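Local coordinates for SH2 domain-containing protein 3C (Homo sapiens, PDB 3T6G) that acts as an adapter in cell adhesion and migration signalling, with a Cdc25-homology domain whose closed conformation precludes canonical nucleotide exchange and is required for BCAR1 binding, at residues A[19-24]-A[276-281]; A[35-40]-A[283-288]; A[73-76]-A[81-84]; A[78-81]-A[85-88]. The protein carries 2 engineered substitutions. All blocks are in the same frame, centred on the assembly; numbering follows the deposited sequence.

Contact 1. Residues A[19-24]-A[276-281]; sequences ATFQSL and VFSTEF
The N-capped first turn of helix 279-287, in the all-helical Cdc25-homology domain, receives Phe21 from the N-terminal loop against Glu280 and Phe281. The cap is defined by Ser278, whose OG accepts from Phe281 N at 3.1 Å with an N-H...O angle of 157°. Phe21 reaches this turn because its CG lies anti to the backbone N (chi1 176°), which swings the ring off the loop and onto the helix. The ring then lies beside the turn: its CD1 meets Glu280 CB at 3.9 Å, and Phe281 CA stands 4.2 Å above one face of the Phe21 ring, displaced toward the rim. The two phenyl groups do not stack. The Phe21 CE2 corner comes to the edge of the Phe281 ring, near its plane, and the shared neighbour Ile26 touches both side chains. Phe281 itself is buried, reaching Val41 of helix 35-46 and Met109 of helix 93-115. The extended Glu280 chain passes Phe21 at a slant, its carboxylate plane 50° from the ring, in van der Waals contact and without a hydrogen bond between the segments. Its OE2 ends 3.9 Å from Phe21 CB.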
loop_
_atom_site.group_PDB
_atom_site.type_symbol
_atom_site.label_atom_id
_atom_site.label_comp_id
_atom_site.label_asym_id
_atom_site.label_seq_id
_atom_site.Cartn_x
_atom_site.Cartn_y
_atom_site.Cartn_z
ATOM N N ALA A 19 -2.641 -15.460 -16.764
ATOM C CA ALA A 19 -2.868 -16.610 -17.634
ATOM C C ALA A 19 -3.966 -16.428 -18.699
ATOM O O ALA A 19 -3.992 -17.170 -19.682
ATOM C CB ALA A 19 -3.143 -17.856 -16.792
ATOM N N THR A 20 -4.862 -15.456 -18.513
ATOM C CA THR A 20 -5.948 -15.229 -19.479
ATOM C C THR A 20 -5.809 -13.934 -20.284
ATOM O O THR A 20 -6.615 -13.656 -21.184
ATOM C CB THR A 20 -7.349 -15.284 -18.814
ATOM O OG1 THR A 20 -7.473 -14.251 -17.821
ATOM C CG2 THR A 20 -7.570 -16.639 -18.177
ATOM N N PHE A 21 -4.779 -13.156 -19.958
ATOM C CA PHE A 21 -4.483 -11.912 -20.656
ATOM C C PHE A 21 -4.097 -12.195 -22.111
ATOM O O PHE A 21 -3.309 -13.100 -22.391
ATOM C CB PHE A 21 -3.374 -11.155 -19.913
ATOM C CG PHE A 21 -2.922 -9.889 -20.603
ATOM C CD1 PHE A 21 -3.515 -8.676 -20.314
ATOM C CD2 PHE A 21 -1.897 -9.916 -21.532
ATOM C CE1 PHE A 21 -3.106 -7.512 -20.944
ATOM C CE2 PHE A 21 -1.478 -8.753 -22.166
ATOM C CZ PHE A 21 -2.086 -7.550 -21.867
ATOM N N GLN A 22 -4.685 -11.437 -23.033
ATOM C CA GLN A 22 -4.435 -11.596 -24.458
ATOM C C GLN A 22 -4.235 -10.203 -25.031
ATOM O O GLN A 22 -4.823 -9.249 -24.520
ATOM C CB GLN A 22 -5.635 -12.256 -25.140
ATOM C CG GLN A 22 -5.995 -13.671 -24.656
ATOM C CD GLN A 22 -7.329 -14.176 -25.233
ATOM O OE1 GLN A 22 -8.403 -13.685 -24.861
ATOM N NE2 GLN A 22 -7.261 -15.155 -26.136
ATOM N N SER A 23 -3.409 -10.086 -26.077
ATOM C CA SER A 23 -3.122 -8.808 -26.742
ATOM C C SER A 23 -2.265 -9.031 -27.982
ATOM O O SER A 23 -1.886 -10.163 -28.276
ATOM C CB SER A 23 -2.378 -7.863 -25.800
ATOM O OG SER A 23 -1.999 -6.672 -26.473
ATOM N N LEU A 24 -1.953 -7.955 -28.708
ATOM C CA LEU A 24 -1.050 -8.037 -29.865
ATOM C C LEU A 24 0.402 -8.117 -29.406
ATOM O O LEU A 24 1.241 -8.730 -30.065
ATOM C CB LEU A 24 -1.212 -6.830 -30.792
ATOM C CG LEU A 24 -2.339 -6.813 -31.818
ATOM C CD1 LEU A 24 -2.344 -5.458 -32.499
ATOM C CD2 LEU A 24 -2.202 -7.924 -32.874
ATOM N N VAL A 276 1.445 -1.423 -21.257
ATOM C CA VAL A 276 2.792 -1.548 -20.676
ATOM C C VAL A 276 2.750 -1.388 -19.161
ATOM O O VAL A 276 3.471 -2.052 -18.425
ATOM C CB VAL A 276 3.766 -0.503 -21.305
ATOM C CG1 VAL A 276 5.055 -0.465 -20.557
ATOM C CG2 VAL A 276 4.024 -0.814 -22.804
ATOM N N PHE A 277 1.855 -0.518 -18.709
ATOM C CA PHE A 277 1.706 -0.190 -17.304
ATOM C C PHE A 277 0.612 -1.019 -16.631
ATOM O O PHE A 277 0.095 -0.646 -15.564
ATOM C CB PHE A 277 1.389 1.296 -17.168
ATOM C CG PHE A 277 2.577 2.169 -17.360
ATOM C CD1 PHE A 277 3.741 1.943 -16.620
ATOM C CD2 PHE A 277 2.559 3.195 -18.295
ATOM C CE1 PHE A 277 4.861 2.743 -16.803
ATOM C CE2 PHE A 277 3.677 4.002 -18.482
ATOM C CZ PHE A 277 4.826 3.772 -17.742
ATOM N N SER A 278 0.255 -2.131 -17.262
ATOM C CA SER A 278 -0.723 -3.027 -16.683
ATOM C C SER A 278 0.003 -4.223 -16.057
ATOM O O SER A 278 0.917 -4.798 -16.687
ATOM C CB SER A 278 -1.745 -3.477 -17.737
ATOM O OG SER A 278 -1.607 -4.857 -18.027
ATOM N N THR A 279 -0.404 -4.582 -14.827
ATOM C CA THR A 279 0.270 -5.619 -14.023
ATOM C C THR A 279 0.198 -7.005 -14.667
ATOM O O THR A 279 1.187 -7.753 -14.676
ATOM C CB THR A 279 -0.308 -5.726 -12.607
ATOM O OG1 THR A 279 -0.157 -4.475 -11.929
ATOM C CG2 THR A 279 0.419 -6.814 -11.835
ATOM N N GLU A 280 -0.973 -7.343 -15.196
ATOM C CA GLU A 280 -1.123 -8.549 -15.997
ATOM C C GLU A 280 -0.140 -8.576 -17.165
ATOM O O GLU A 280 0.505 -9.594 -17.424
ATOM C CB GLU A 280 -2.557 -8.666 -16.525
ATOM C CG GLU A 280 -3.635 -8.385 -15.478
ATOM C CD GLU A 280 -4.925 -9.171 -15.729
ATOM O OE1 GLU A 280 -6.005 -8.742 -15.265
ATOM O OE2 GLU A 280 -4.863 -10.232 -16.378
ATOM N N PHE A 281 -0.024 -7.465 -17.883
ATOM C CA PHE A 281 0.945 -7.401 -18.974
ATOM C C PHE A 281 2.353 -7.650 -18.410
ATOM O O PHE A 281 3.133 -8.454 -18.949
ATOM C CB PHE A 281 0.880 -6.052 -19.706
ATOM C CG PHE A 281 2.085 -5.778 -20.572
ATOM C CD1 PHE A 281 2.173 -6.308 -21.856
ATOM C CD2 PHE A 281 3.132 -4.993 -20.103
ATOM C CE1 PHE A 281 3.293 -6.057 -22.664
ATOM C CE2 PHE A 281 4.257 -4.732 -20.903
ATOM C CZ PHE A 281 4.345 -5.268 -22.180
#

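Contact 2. Residues A[35-40]-A[283-288]; sequences VGLLRK and MRLLWG
Leu37 and Leu285 share one side-chain geometry: each places CG opposite its own backbone N (chi1 -179° and 170°), and from that position the two branched ends meet in the space between their helices. Leu38 takes the other common torsion, with CG opposite the carbonyl carbon (chi1 -67°), and this brings the end of its side chain nearer to Leu285 than its CB direction alone would suggest. On the side of helix 279-287, the close approaches all fall on one methyl, Leu285 CD1. Leu285 CD1 lies 3.6 Å from Leu37 CD2 and equally close to Leu37 CG, while Leu38 CD2 approaches the same Leu285 CD1 from the next position of the helix at 4.1 Å. The Leu285 methyl is therefore flanked by two consecutive leucines, and the side chains pass one another at a slant. This is apolar helix-helix packing, which holds helix 35-46, near the start of the chain, against helix 279-287, late in the chain and within the Ras-GEF family region. The CA atoms of Leu37 and Leu285 are 7.7 Å apart, close enough for leucine side chains from the two helices to meet between them. Ile26 touches Leu37 and Met109 of helix 93-115 touches Leu285, extending the apolar cluster, and a backbone hydrogen bond ties Leu285 to Leu33. No hydrogen bond crosses between the segments; polar groups are used away from the leucines, as when Arg284 NH1 donates to Asn30 OD1.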
loop_
_atom_site.group_PDB
_atom_site.type_symbol
_atom_site.label_atom_id
_atom_site.label_comp_id
_atom_site.label_asym_id
_atom_site.label_seq_id
_atom_site.Cartn_x
_atom_site.Cartn_y
_atom_site.Cartn_z
ATOM N N VAL A 35 13.035 -11.007 -26.252
ATOM C CA VAL A 35 13.817 -9.825 -26.612
ATOM C C VAL A 35 13.046 -8.803 -27.436
ATOM O O VAL A 35 13.116 -7.600 -27.160
ATOM C CB VAL A 35 15.133 -10.186 -27.325
ATOM C CG1 VAL A 35 15.933 -11.169 -26.473
ATOM C CG2 VAL A 35 14.860 -10.754 -28.706
ATOM N N GLY A 36 12.318 -9.276 -28.443
ATOM C CA GLY A 36 11.526 -8.384 -29.272
ATOM C C GLY A 36 10.615 -7.545 -28.397
ATOM O O GLY A 36 10.493 -6.330 -28.579
ATOM N N LEU A 37 9.991 -8.200 -27.423
ATOM C CA LEU A 37 8.991 -7.558 -26.581
ATOM C C LEU A 37 9.638 -6.607 -25.591
ATOM O O LEU A 37 9.145 -5.505 -25.363
ATOM C CB LEU A 37 8.138 -8.609 -25.861
ATOM C CG LEU A 37 7.013 -8.099 -24.953
ATOM C CD1 LEU A 37 6.150 -7.071 -25.679
ATOM C CD2 LEU A 37 6.164 -9.265 -24.422
ATOM N N LEU A 38 10.745 -7.025 -25.000
ATOM C CA LEU A 38 11.534 -6.086 -24.204
ATOM C C LEU A 38 11.868 -4.851 -25.048
ATOM O O LEU A 38 11.750 -3.711 -24.584
ATOM C CB LEU A 38 12.809 -6.752 -23.691
ATOM C CG LEU A 38 12.508 -7.845 -22.674
ATOM C CD1 LEU A 38 13.702 -8.762 -22.457
ATOM C CD2 LEU A 38 12.054 -7.202 -21.387
ATOM N N ARG A 39 12.251 -5.082 -26.302
ATOM C CA ARG A 39 12.611 -3.982 -27.180
ATOM C C ARG A 39 11.405 -3.065 -27.432
ATOM O O ARG A 39 11.517 -1.835 -27.319
ATOM C CB ARG A 39 13.210 -4.516 -28.485
ATOM C CG ARG A 39 13.678 -3.445 -29.479
ATOM C CD ARG A 39 14.077 -4.064 -30.826
ATOM N NE ARG A 39 13.057 -4.994 -31.318
ATOM C CZ ARG A 39 11.779 -4.674 -31.541
ATOM N NH1 ARG A 39 11.344 -3.438 -31.323
ATOM N NH2 ARG A 39 10.924 -5.596 -31.978
ATOM N N LYS A 40 10.251 -3.657 -27.752
ATOM C CA LYS A 40 9.029 -2.880 -27.970
ATOM C C LYS A 40 8.679 -2.064 -26.727
ATOM O O LYS A 40 8.408 -0.860 -26.804
ATOM C CB LYS A 40 7.854 -3.797 -28.328
ATOM C CG LYS A 40 6.986 -3.288 -29.485
ATOM C CD LYS A 40 6.612 -1.817 -29.314
ATOM C CE LYS A 40 6.105 -1.207 -30.620
ATOM N NZ LYS A 40 6.321 0.274 -30.669
ATOM N N MET A 283 3.332 -9.167 -15.488
ATOM C CA MET A 283 3.539 -10.529 -15.031
ATOM C C MET A 283 3.880 -11.453 -16.197
ATOM O O MET A 283 4.851 -12.194 -16.140
ATOM C CB MET A 283 2.329 -11.027 -14.235
ATOM C CG MET A 283 2.094 -10.200 -12.987
ATOM S SD MET A 283 0.572 -10.606 -12.138
ATOM C CE MET A 283 1.018 -12.216 -11.439
ATOM N N ARG A 284 3.095 -11.384 -17.263
ATOM C CA ARG A 284 3.335 -12.192 -18.462
ATOM C C ARG A 284 4.661 -11.873 -19.147
ATOM O O ARG A 284 5.409 -12.776 -19.548
ATOM C CB ARG A 284 2.190 -11.994 -19.449
ATOM C CG ARG A 284 0.965 -12.831 -19.127
ATOM C CD ARG A 284 1.222 -14.244 -19.573
ATOM N NE ARG A 284 -0.027 -14.891 -19.931
ATOM C CZ ARG A 284 -0.410 -15.170 -21.170
ATOM N NH1 ARG A 284 0.376 -14.874 -22.194
ATOM N NH2 ARG A 284 -1.579 -15.764 -21.374
ATOM N N LEU A 285 4.947 -10.584 -19.290
ATOM C CA LEU A 285 6.233 -10.148 -19.831
ATOM C C LEU A 285 7.375 -10.744 -19.034
ATOM O O LEU A 285 8.242 -11.407 -19.569
ATOM C CB LEU A 285 6.341 -8.630 -19.762
ATOM C CG LEU A 285 7.715 -8.045 -20.057
ATOM C CD1 LEU A 285 8.090 -8.345 -21.484
ATOM C CD2 LEU A 285 7.686 -6.547 -19.807
ATOM N N LEU A 286 7.364 -10.488 -17.737
ATOM C CA LEU A 286 8.461 -10.870 -16.865
ATOM C C LEU A 286 8.583 -12.386 -16.697
ATOM O O LEU A 286 9.657 -12.965 -16.842
ATOM C CB LEU A 286 8.277 -10.175 -15.518
ATOM C CG LEU A 286 8.420 -8.655 -15.669
ATOM C CD1 LEU A 286 7.981 -7.905 -14.434
ATOM C CD2 LEU A 286 9.856 -8.294 -16.029
ATOM N N TRP A 287 7.477 -13.046 -16.415
ATOM C CA TRP A 287 7.577 -14.452 -16.055
ATOM C C TRP A 287 7.111 -15.422 -17.134
ATOM O O TRP A 287 7.287 -16.633 -16.995
ATOM C CB TRP A 287 6.897 -14.700 -14.704
ATOM C CG TRP A 287 7.589 -13.939 -13.584
ATOM C CD1 TRP A 287 8.742 -14.300 -12.933
ATOM C CD2 TRP A 287 7.188 -12.681 -13.011
ATOM N NE1 TRP A 287 9.073 -13.349 -11.994
ATOM C CE2 TRP A 287 8.133 -12.347 -12.021
ATOM C CE3 TRP A 287 6.113 -11.812 -13.234
ATOM C CZ2 TRP A 287 8.042 -11.186 -11.260
ATOM C CZ3 TRP A 287 6.026 -10.651 -12.475
ATOM C CH2 TRP A 287 6.979 -10.354 -11.495
ATOM N N GLY A 288 6.558 -14.887 -18.222
ATOM C CA GLY A 288 6.031 -15.714 -19.301
ATOM C C GLY A 288 4.740 -16.401 -18.873
ATOM O O GLY A 288 4.437 -16.470 -17.680
#

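Contact 3. Residues A[73-76]-A[81-84]; sequences EMQT and RWGM
Gln75, with CG opposite its carbonyl carbon (chi1 -80°) and the chain extended beyond, lays its side chain alongside the backbone of Arg81, and its amide end comes over one face of the Trp82 indole. The evidence is a row of short approaches to a single carbonyl: Gln75 CG is 3.3 Å from Arg81 O, and the amide NE2 is at the same distance from that oxygen. The second approach is a hydrogen bond, though a weak one, with an N-H...O angle of 149°. Above the ring, Gln75 NE2 is 4.5 Å from Trp82 CH2, a loose contact. Arg81 presents its aliphatic root rather than its charge: CB and CG each lie 3.8 Å from Gln75 NE2, and CB also sits 3.6 Å above a face of the Trp82 ring, toward the rim. These residues line a short connection in the RasGEF domain, where helix 72-78 ends and helix 83-86 begins a few residues later with Trp82 at the N-cap position. The CA atoms of Gln75 and Arg81 are 5.1 Å apart, which measures how closely the chain doubles back. The other end of the amide is also held, since OE1 accepts from Lys72 NZ; this stronger bond and the one to Arg81 O together probably limit the rotation of the amide. Were a leucine to stand in for Gln75, Lys72 NZ would probably lose this acceptor and Arg81 O its weak donor. Farther out, the Trp82 ring stacks with His257, and Val70 touches both Trp82 and Gln75.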
loop_
_atom_site.group_PDB
_atom_site.type_symbol
_atom_site.label_atom_id
_atom_site.label_comp_id
_atom_site.label_asym_id
_atom_site.label_seq_id
_atom_site.Cartn_x
_atom_site.Cartn_y
_atom_site.Cartn_z
ATOM N N GLU A 73 -22.599 -0.569 -8.907
ATOM C CA GLU A 73 -22.651 -1.998 -8.692
ATOM C C GLU A 73 -21.349 -2.511 -8.079
ATOM O O GLU A 73 -21.373 -3.471 -7.314
ATOM C CB GLU A 73 -23.026 -2.751 -9.955
ATOM C CG GLU A 73 -24.431 -2.438 -10.437
ATOM C CD GLU A 73 -24.505 -1.194 -11.323
ATOM O OE1 GLU A 73 -23.467 -0.565 -11.626
ATOM O OE2 GLU A 73 -25.617 -0.840 -11.733
ATOM N N MET A 74 -20.219 -1.875 -8.399
ATOM C CA MET A 74 -18.948 -2.232 -7.774
ATOM C C MET A 74 -19.004 -1.878 -6.284
ATOM O O MET A 74 -18.583 -2.662 -5.431
ATOM C CB MET A 74 -17.769 -1.521 -8.458
ATOM C CG MET A 74 -17.443 -2.010 -9.881
ATOM S SD MET A 74 -16.334 -0.915 -10.811
ATOM C CE MET A 74 -14.906 -0.856 -9.698
ATOM N N GLN A 75 -19.538 -0.697 -5.989
ATOM C CA GLN A 75 -19.678 -0.206 -4.626
ATOM C C GLN A 75 -20.540 -1.112 -3.734
ATOM O O GLN A 75 -20.287 -1.288 -2.535
ATOM C CB GLN A 75 -20.264 1.210 -4.661
ATOM C CG GLN A 75 -19.210 2.284 -4.991
ATOM C CD GLN A 75 -19.817 3.623 -5.385
ATOM O OE1 GLN A 75 -21.018 3.719 -5.639
ATOM N NE2 GLN A 75 -18.985 4.661 -5.450
ATOM N N THR A 76 -21.579 -1.675 -4.318
ATOM C CA THR A 76 -22.507 -2.471 -3.554
ATOM C C THR A 76 -21.803 -3.755 -3.163
ATOM O O THR A 76 -21.961 -4.242 -2.048
ATOM C CB THR A 76 -23.794 -2.767 -4.378
ATOM O OG1 THR A 76 -24.555 -1.561 -4.505
ATOM C CG2 THR A 76 -24.633 -3.823 -3.706
ATOM N N ARG A 81 -17.864 2.998 -0.863
ATOM C CA ARG A 81 -17.718 3.768 -2.094
ATOM C C ARG A 81 -16.352 3.616 -2.787
ATOM O O ARG A 81 -16.297 3.419 -3.993
ATOM C CB ARG A 81 -18.009 5.248 -1.839
ATOM C CG ARG A 81 -19.484 5.570 -1.757
ATOM C CD ARG A 81 -19.733 7.050 -1.508
ATOM N NE ARG A 81 -21.120 7.416 -1.808
ATOM C CZ ARG A 81 -22.180 7.065 -1.075
ATOM N NH1 ARG A 81 -22.031 6.322 0.019
ATOM N NH2 ARG A 81 -23.396 7.455 -1.442
ATOM N N TRP A 82 -15.261 3.691 -2.034
ATOM C CA TRP A 82 -13.920 3.815 -2.631
ATOM C C TRP A 82 -12.914 2.748 -2.196
ATOM O O TRP A 82 -12.940 2.278 -1.057
ATOM C CB TRP A 82 -13.368 5.184 -2.283
ATOM C CG TRP A 82 -14.277 6.275 -2.726
ATOM C CD1 TRP A 82 -14.907 7.203 -1.934
ATOM C CD2 TRP A 82 -14.676 6.559 -4.074
ATOM N NE1 TRP A 82 -15.674 8.045 -2.706
ATOM C CE2 TRP A 82 -15.551 7.674 -4.024
ATOM C CE3 TRP A 82 -14.374 5.985 -5.314
ATOM C CZ2 TRP A 82 -16.128 8.221 -5.166
ATOM C CZ3 TRP A 82 -14.935 6.542 -6.460
ATOM C CH2 TRP A 82 -15.809 7.647 -6.376
ATOM N N GLY A 83 -12.032 2.364 -3.108
ATOM C CA GLY A 83 -10.990 1.387 -2.811
ATOM C C GLY A 83 -10.095 1.842 -1.667
ATOM O O GLY A 83 -9.513 1.028 -0.959
ATOM N N MET A 84 -9.986 3.151 -1.478
ATOM C CA MET A 84 -9.163 3.660 -0.406
ATOM C C MET A 84 -9.745 3.210 0.906
ATOM O O MET A 84 -9.004 2.832 1.821
ATOM C CB MET A 84 -9.055 5.188 -0.449
ATOM C CG MET A 84 -8.131 5.752 -1.549
ATOM S SD MET A 84 -6.435 5.098 -1.553
ATOM C CE MET A 84 -6.604 3.716 -2.658
#

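Contact 4. Residues A[78-81]-A[85-88]; sequences MGVR and ELLT
Met78, the last helical residue of helix 72-78, has its CB directed toward segment 85-88 and sets its SD 3.9 Å from Leu86 CD2; the bend at chi3 (-65°) turns the terminal CE methyl back from the extended course. Its carbonyl O accepts a hydrogen bond from His91 NE2. Gly79 then breaks the helix with a phi of 91°, a geometry in which a CB would press on the Met78 carbonyl oxygen. Val80 follows as the wedge of the contact. Its two methyls divide the work: CG1 meets Glu85 CG at 3.6 Å, while CG2 lies 3.9 Å from Leu86 CB, the Val80 and Leu86 side chains crossing at about a right angle. The RasGEF-domain turn is thus filled by apolar atoms on its inner side, and Glu85 runs its extended chain across Val80. Glu85 OE2, 3.8 Å from Val80 CG1, has its polar partners on the chain of another protein, as a salt bridge to a basic side chain and a hydrogen bond to a polar one. Exchanging Glu85 for an alanine would probably leave that basic group without its mate and Val80 CG1 without the methylene it packs on. The chemistry is two-sided: hydrocarbon within the turn, and a carboxylate directed at the partner protein, where burial beside Val80 would tend to strengthen the ion pair while a polar side chain of that protein also hydrogen-bonds OE2.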
loop_
_atom_site.group_PDB
_atom_site.type_symbol
_atom_site.label_atom_id
_atom_site.label_comp_id
_atom_site.label_asym_id
_atom_site.label_seq_id
_atom_site.Cartn_x
_atom_site.Cartn_y
_atom_site.Cartn_z
ATOM N N MET A 78 -18.661 -4.099 -2.727
ATOM C CA MET A 78 -17.543 -3.791 -1.830
ATOM C C MET A 78 -18.071 -3.479 -0.448
ATOM O O MET A 78 -17.408 -3.757 0.546
ATOM C CB MET A 78 -16.743 -2.558 -2.300
ATOM C CG MET A 78 -16.062 -2.692 -3.619
ATOM S SD MET A 78 -14.704 -1.538 -3.863
ATOM C CE MET A 78 -15.446 0.084 -3.875
ATOM N N GLY A 79 -19.259 -2.874 -0.402
ATOM C CA GLY A 79 -19.834 -2.355 0.832
ATOM C C GLY A 79 -19.441 -0.904 1.072
ATOM O O GLY A 79 -20.019 -0.239 1.941
ATOM N N VAL A 80 -18.466 -0.408 0.295
ATOM C CA VAL A 80 -17.970 0.957 0.458
ATOM C C VAL A 80 -17.867 1.668 -0.887
ATOM O O VAL A 80 -17.801 1.020 -1.932
ATOM C CB VAL A 80 -16.587 0.968 1.147
ATOM C CG1 VAL A 80 -16.667 0.278 2.488
ATOM C CG2 VAL A 80 -15.572 0.255 0.309
ATOM N N ARG A 81 -17.864 2.998 -0.863
ATOM C CA ARG A 81 -17.718 3.768 -2.094
ATOM C C ARG A 81 -16.352 3.616 -2.787
ATOM O O ARG A 81 -16.297 3.419 -3.993
ATOM C CB ARG A 81 -18.009 5.248 -1.839
ATOM C CG ARG A 81 -19.484 5.570 -1.757
ATOM C CD ARG A 81 -19.733 7.050 -1.508
ATOM N NE ARG A 81 -21.120 7.416 -1.808
ATOM C CZ ARG A 81 -22.180 7.065 -1.075
ATOM N NH1 ARG A 81 -22.031 6.322 0.019
ATOM N NH2 ARG A 81 -23.396 7.455 -1.442
ATOM N N GLU A 85 -11.072 3.267 0.999
ATOM C CA GLU A 85 -11.789 2.809 2.185
ATOM C C GLU A 85 -11.696 1.301 2.280
ATOM O O GLU A 85 -11.403 0.750 3.340
ATOM C CB GLU A 85 -13.243 3.249 2.142
ATOM C CG GLU A 85 -14.080 2.703 3.268
ATOM C CD GLU A 85 -15.269 3.601 3.573
ATOM O OE1 GLU A 85 -15.458 4.580 2.816
ATOM O OE2 GLU A 85 -16.002 3.337 4.560
ATOM N N LEU A 86 -11.878 0.636 1.150
ATOM C CA LEU A 86 -11.869 -0.822 1.134
ATOM C C LEU A 86 -10.588 -1.415 1.708
ATOM O O LEU A 86 -10.624 -2.465 2.343
ATOM C CB LEU A 86 -12.119 -1.380 -0.276
ATOM C CG LEU A 86 -12.134 -2.917 -0.268
ATOM C CD1 LEU A 86 -13.270 -3.414 0.631
ATOM C CD2 LEU A 86 -12.253 -3.554 -1.647
ATOM N N LEU A 87 -9.451 -0.763 1.489
ATOM C CA LEU A 87 -8.181 -1.378 1.896
ATOM C C LEU A 87 -7.809 -1.240 3.384
ATOM O O LEU A 87 -6.779 -1.756 3.810
ATOM C CB LEU A 87 -7.023 -0.986 0.963
ATOM C CG LEU A 87 -6.843 0.478 0.585
ATOM C CD1 LEU A 87 -6.314 1.243 1.761
ATOM C CD2 LEU A 87 -5.887 0.580 -0.575
ATOM N N THR A 88 -8.654 -0.564 4.160
ATOM C CA THR A 88 -8.522 -0.561 5.611
ATOM C C THR A 88 -9.342 -1.688 6.242
ATOM O O THR A 88 -9.094 -2.090 7.374
ATOM C CB THR A 88 -9.031 0.750 6.220
ATOM O OG1 THR A 88 -10.463 0.746 6.223
ATOM C CG2 THR A 88 -8.514 1.952 5.444
#

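The four contacts form two pairs. Contacts 1 and 2 both use helix 279-287, have centres 10 Å apart, and touch where Arg284 NH2 makes a weak hydrogen bond with Ala19 O at 3.3 Å; their segments alternate along the chain, so N-terminal residues 19-24 and 35-40 are fastened in order onto one late helix. Contacts 3 and 4 share Arg81 and helix 83-86, with centres 6 Å apart, and are local in sequence. They fall within the long span that the first pair brackets, yet lie about 24 to 34 Å from it, centre to centre. The tethering of N-terminal residues to helix 279-287 and a compact turn whose contact 4 side meets the other protein are thus separate regions of one all-helical Ras-GEF fold.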